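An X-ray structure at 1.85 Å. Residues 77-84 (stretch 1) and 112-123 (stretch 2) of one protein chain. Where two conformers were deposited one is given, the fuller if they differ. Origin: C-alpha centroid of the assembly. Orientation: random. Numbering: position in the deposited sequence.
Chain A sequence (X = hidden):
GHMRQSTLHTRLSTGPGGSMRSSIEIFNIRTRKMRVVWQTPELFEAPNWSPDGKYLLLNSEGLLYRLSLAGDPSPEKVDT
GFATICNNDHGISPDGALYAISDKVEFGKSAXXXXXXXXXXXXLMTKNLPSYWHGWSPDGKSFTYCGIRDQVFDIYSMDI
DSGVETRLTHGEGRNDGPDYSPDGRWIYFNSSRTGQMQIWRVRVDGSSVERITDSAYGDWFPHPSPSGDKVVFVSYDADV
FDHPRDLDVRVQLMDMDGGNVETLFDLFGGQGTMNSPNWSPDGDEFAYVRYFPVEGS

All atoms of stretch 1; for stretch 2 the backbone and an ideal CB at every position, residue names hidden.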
# COMPACT_ATOMS: atom_id res chain seq x y z
N LYS A 77 -0.79 -19.45 -5.51
CA LYS A 77 -0.47 -19.23 -4.09
C LYS A 77 1.04 -19.17 -3.86
O LYS A 77 1.78 -20.03 -4.36
CB LYS A 77 -1.09 -20.32 -3.20
CG LYS A 77 -1.10 -19.98 -1.69
CD LYS A 77 -1.51 -21.17 -0.84
CE LYS A 77 -0.44 -22.27 -0.85
NZ LYS A 77 0.60 -22.10 0.22
N VAL A 78 1.46 -18.16 -3.11
CA VAL A 78 2.85 -17.97 -2.69
C VAL A 78 3.10 -18.75 -1.39
O VAL A 78 2.32 -18.64 -0.43
CB VAL A 78 3.16 -16.46 -2.47
CG1 VAL A 78 4.59 -16.22 -1.98
CG2 VAL A 78 2.90 -15.71 -3.75
N ASP A 79 4.17 -19.54 -1.37
CA ASP A 79 4.66 -20.19 -0.15
C ASP A 79 5.22 -19.10 0.79
O ASP A 79 6.32 -18.59 0.56
CB ASP A 79 5.75 -21.21 -0.50
CG ASP A 79 6.27 -21.99 0.71
OD1 ASP A 79 5.76 -21.80 1.84
OD2 ASP A 79 7.22 -22.81 0.54
N THR A 80 4.45 -18.74 1.82
CA THR A 80 4.85 -17.78 2.85
C THR A 80 5.21 -18.54 4.14
O THR A 80 5.30 -17.96 5.22
CB THR A 80 3.73 -16.74 3.14
OG1 THR A 80 2.48 -17.43 3.32
CG2 THR A 80 3.58 -15.74 1.99
N GLY A 81 5.44 -19.85 4.03
CA GLY A 81 5.66 -20.71 5.20
C GLY A 81 4.59 -20.53 6.27
O GLY A 81 3.39 -20.58 5.97
N PHE A 82 5.03 -20.30 7.52
CA PHE A 82 4.11 -20.27 8.66
C PHE A 82 3.18 -19.07 8.56
O PHE A 82 2.20 -18.98 9.29
CB PHE A 82 4.86 -20.25 10.00
CG PHE A 82 5.70 -19.03 10.21
CD1 PHE A 82 5.11 -17.81 10.51
CD2 PHE A 82 7.08 -19.09 10.11
CE1 PHE A 82 5.86 -16.66 10.69
CE2 PHE A 82 7.85 -17.96 10.31
CZ PHE A 82 7.23 -16.73 10.59
N ALA A 83 3.51 -18.14 7.67
CA ALA A 83 2.81 -16.84 7.67
C ALA A 83 1.50 -16.91 6.89
O ALA A 83 1.42 -16.49 5.73
CB ALA A 83 3.70 -15.76 7.08
N THR A 84 0.47 -17.47 7.52
CA THR A 84 -0.77 -17.75 6.79
C THR A 84 -1.89 -16.83 7.26
O THR A 84 -3.07 -17.08 6.98
CB THR A 84 -1.21 -19.16 7.03
OG1 THR A 84 -1.30 -19.39 8.45
CG2 THR A 84 -0.19 -20.16 6.42
N UNK A 112 6.16 -7.56 10.73
CA UNK A 112 6.68 -7.44 9.37
C UNK A 112 7.75 -8.52 9.15
O UNK A 112 8.58 -8.78 10.02
CB UNK A 112 7.25 -6.04 9.12
N UNK A 113 7.69 -9.19 8.00
CA UNK A 113 8.73 -10.18 7.63
C UNK A 113 9.17 -9.92 6.19
O UNK A 113 8.42 -9.33 5.41
CB UNK A 113 8.21 -11.61 7.78
N UNK A 114 10.35 -10.40 5.83
CA UNK A 114 10.79 -10.48 4.43
C UNK A 114 10.92 -11.95 4.09
O UNK A 114 11.20 -12.75 4.97
CB UNK A 114 12.11 -9.74 4.20
N UNK A 115 10.70 -12.29 2.83
CA UNK A 115 10.92 -13.65 2.35
C UNK A 115 11.33 -13.63 0.86
O UNK A 115 11.17 -12.60 0.20
CB UNK A 115 9.66 -14.49 2.55
N UNK A 116 11.89 -14.73 0.34
CA UNK A 116 12.19 -14.70 -1.10
C UNK A 116 10.92 -14.53 -1.95
O UNK A 116 9.86 -15.05 -1.60
CB UNK A 116 12.92 -15.98 -1.51
N UNK A 117 11.02 -13.83 -3.08
CA UNK A 117 9.83 -13.62 -3.93
C UNK A 117 9.35 -14.91 -4.61
O UNK A 117 8.23 -15.01 -5.12
CB UNK A 117 10.14 -12.57 -5.00
N UNK A 118 10.22 -15.91 -4.58
CA UNK A 118 9.92 -17.21 -5.08
C UNK A 118 9.41 -18.15 -3.98
O UNK A 118 9.32 -19.37 -4.18
CB UNK A 118 11.16 -17.80 -5.75
N UNK A 119 9.10 -17.57 -2.83
CA UNK A 119 8.55 -18.31 -1.70
C UNK A 119 9.59 -18.84 -0.73
O UNK A 119 10.75 -19.01 -1.10
CB UNK A 119 7.71 -19.48 -2.22
N UNK A 120 9.17 -19.06 0.51
CA UNK A 120 10.02 -19.62 1.55
C UNK A 120 9.69 -19.11 2.94
O UNK A 120 8.57 -18.64 3.21
CB UNK A 120 11.49 -19.32 1.24
N UNK A 121 10.70 -19.12 3.80
CA UNK A 121 10.58 -18.90 5.24
C UNK A 121 10.70 -17.44 5.58
O UNK A 121 11.76 -16.85 5.34
CB UNK A 121 11.64 -19.70 6.00
N UNK A 122 9.64 -16.85 6.18
CA UNK A 122 9.73 -15.44 6.53
C UNK A 122 10.78 -15.10 7.58
O UNK A 122 10.94 -15.84 8.56
CB UNK A 122 8.36 -14.96 7.03
N UNK A 123 11.48 -14.00 7.37
CA UNK A 123 12.47 -13.51 8.31
C UNK A 123 11.89 -12.30 9.06
O UNK A 123 11.58 -11.31 8.44
CB UNK A 123 13.77 -13.14 7.59

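Position 112 lies in a strand, out of reach of stretch 1, so its neighbour reveals little; a beta-branched residue would suit the extended backbone, and Ile-112 is found.

At 113 the CA-to-CB bond points toward stretch 1, yet nothing there comes within 5.5 Å of the ideal CB. A long side chain is needed to cross the gap, and the ring of Phe-82 offers an apolar goal, so a large aliphatic or aromatic residue would serve. Tyr-113 fills the role: Phe-82 turns its edge toward the tyrosine face in an offset edge-to-face pair, with planes at 74° and Phe-82 CZ 3.6 Å from Tyr-113 CE2. The hydroxyl is bonded elsewhere in the structure.

Position 114 is again out of reach. Its backbone pairs with that of 123 in both directions, as in an extended strand; stretch 1 does not reach the side chain and so does not decide its type, and an apolar strand-former such as leucine, valine or isoleucine would be reasonable. It is Leu-114.

Position 115 points toward stretch 1 across another gap, at whose far side lie the Asp-79 carbonyl and the methyl CG2 of Thr-80. Leucine, isoleucine or methionine could reach. Leu-115 does, placing CD1 4.1 Å from Thr-80 CG2 and 3.5 Å from Asp-79 O.

Positions 116 to 119 form a type I turn. At 116 phi is -62°, compatible with proline, and Pro-116 is present. Positions 117 and 118 point away, and small polar residues suit such a turn; they are Ser-117 and Thr-118. A water accepts from Asp-79 N and donates weakly to Thr-118 O.

At 119 phi is 91° and psi 156°, where a CB would jam against the preceding carbonyl oxygen. An ideal CB would also lie 3.1 Å from Asp-79 CB. Both point to glycine, and Gly-119 lets its CA approach to 3.2 Å from Asp-79 O.

Position 120 points away, but phi of 148° and psi of -153° again demand glycine. Gly-120 N donates to Asp-79 O at 2.9 Å and 160°, the one hydrogen bond joining the stretches directly.

Position 121 points away from stretch 1, so many residues would fit; Thr-121 is deposited.

At 122 the CB points toward a pocket of Phe-82, Ala-83 and the Thr-80 carbonyl, 4.1 Å from Phe-82 CZ. A compact apolar residue is wanted, and phi of -64° permits proline. Pro-122 lays its CG over the Phe-82 face in a CH-pi contact, 4.2 Å from the ring centroid, and sets that same CG 3.8 Å from Ala-83 CB.

Position 123 points away, which allows a long polar chain: Arg-123, modelled in two conformers.

Stretch 2 (112-123) IYLLPSTGGTPR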
# COMPACT_ATOMS: atom_id res chain seq x y z
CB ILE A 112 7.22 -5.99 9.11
CG1 ILE A 112 6.05 -4.98 9.14
CG2 ILE A 112 7.90 -5.91 7.78
CD1 ILE A 112 6.54 -3.51 9.09
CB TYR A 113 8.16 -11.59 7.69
CG TYR A 113 7.62 -12.01 9.04
CD1 TYR A 113 6.35 -11.61 9.46
CD2 TYR A 113 8.37 -12.83 9.87
CE1 TYR A 113 5.86 -12.00 10.72
CE2 TYR A 113 7.90 -13.25 11.11
CZ TYR A 113 6.64 -12.81 11.52
OH TYR A 113 6.18 -13.22 12.75
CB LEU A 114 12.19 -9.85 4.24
CG LEU A 114 12.36 -8.39 4.68
CD1 LEU A 114 13.74 -7.91 4.26
CD2 LEU A 114 11.29 -7.53 4.09
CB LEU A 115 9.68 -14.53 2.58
CG LEU A 115 8.46 -14.23 1.72
CD1 LEU A 115 7.68 -15.52 1.42
CD2 LEU A 115 7.62 -13.19 2.45
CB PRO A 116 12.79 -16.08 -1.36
CG PRO A 116 13.32 -16.55 0.00
CD PRO A 116 12.27 -16.02 0.96
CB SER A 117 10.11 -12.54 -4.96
OG SER A 117 11.15 -12.96 -5.79
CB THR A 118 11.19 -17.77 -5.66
OG1 THR A 118 12.24 -17.50 -4.73
CG2 THR A 118 11.50 -17.05 -6.96
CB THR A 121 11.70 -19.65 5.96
OG1 THR A 121 11.64 -21.01 5.54
CG2 THR A 121 11.56 -19.59 7.49
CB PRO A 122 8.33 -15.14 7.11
CG PRO A 122 7.44 -16.23 6.62
CD PRO A 122 8.34 -17.44 6.55
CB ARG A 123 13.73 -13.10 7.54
CG ARG A 123 14.52 -14.25 6.90
CD ARG A 123 15.35 -13.80 5.66
NE ARG A 123 15.79 -12.40 5.78
CZ ARG A 123 15.89 -11.53 4.76
NH1 ARG A 123 15.58 -11.87 3.52
NH2 ARG A 123 16.30 -10.29 5.01
O HOH W 1 6.07 -19.69 -3.99
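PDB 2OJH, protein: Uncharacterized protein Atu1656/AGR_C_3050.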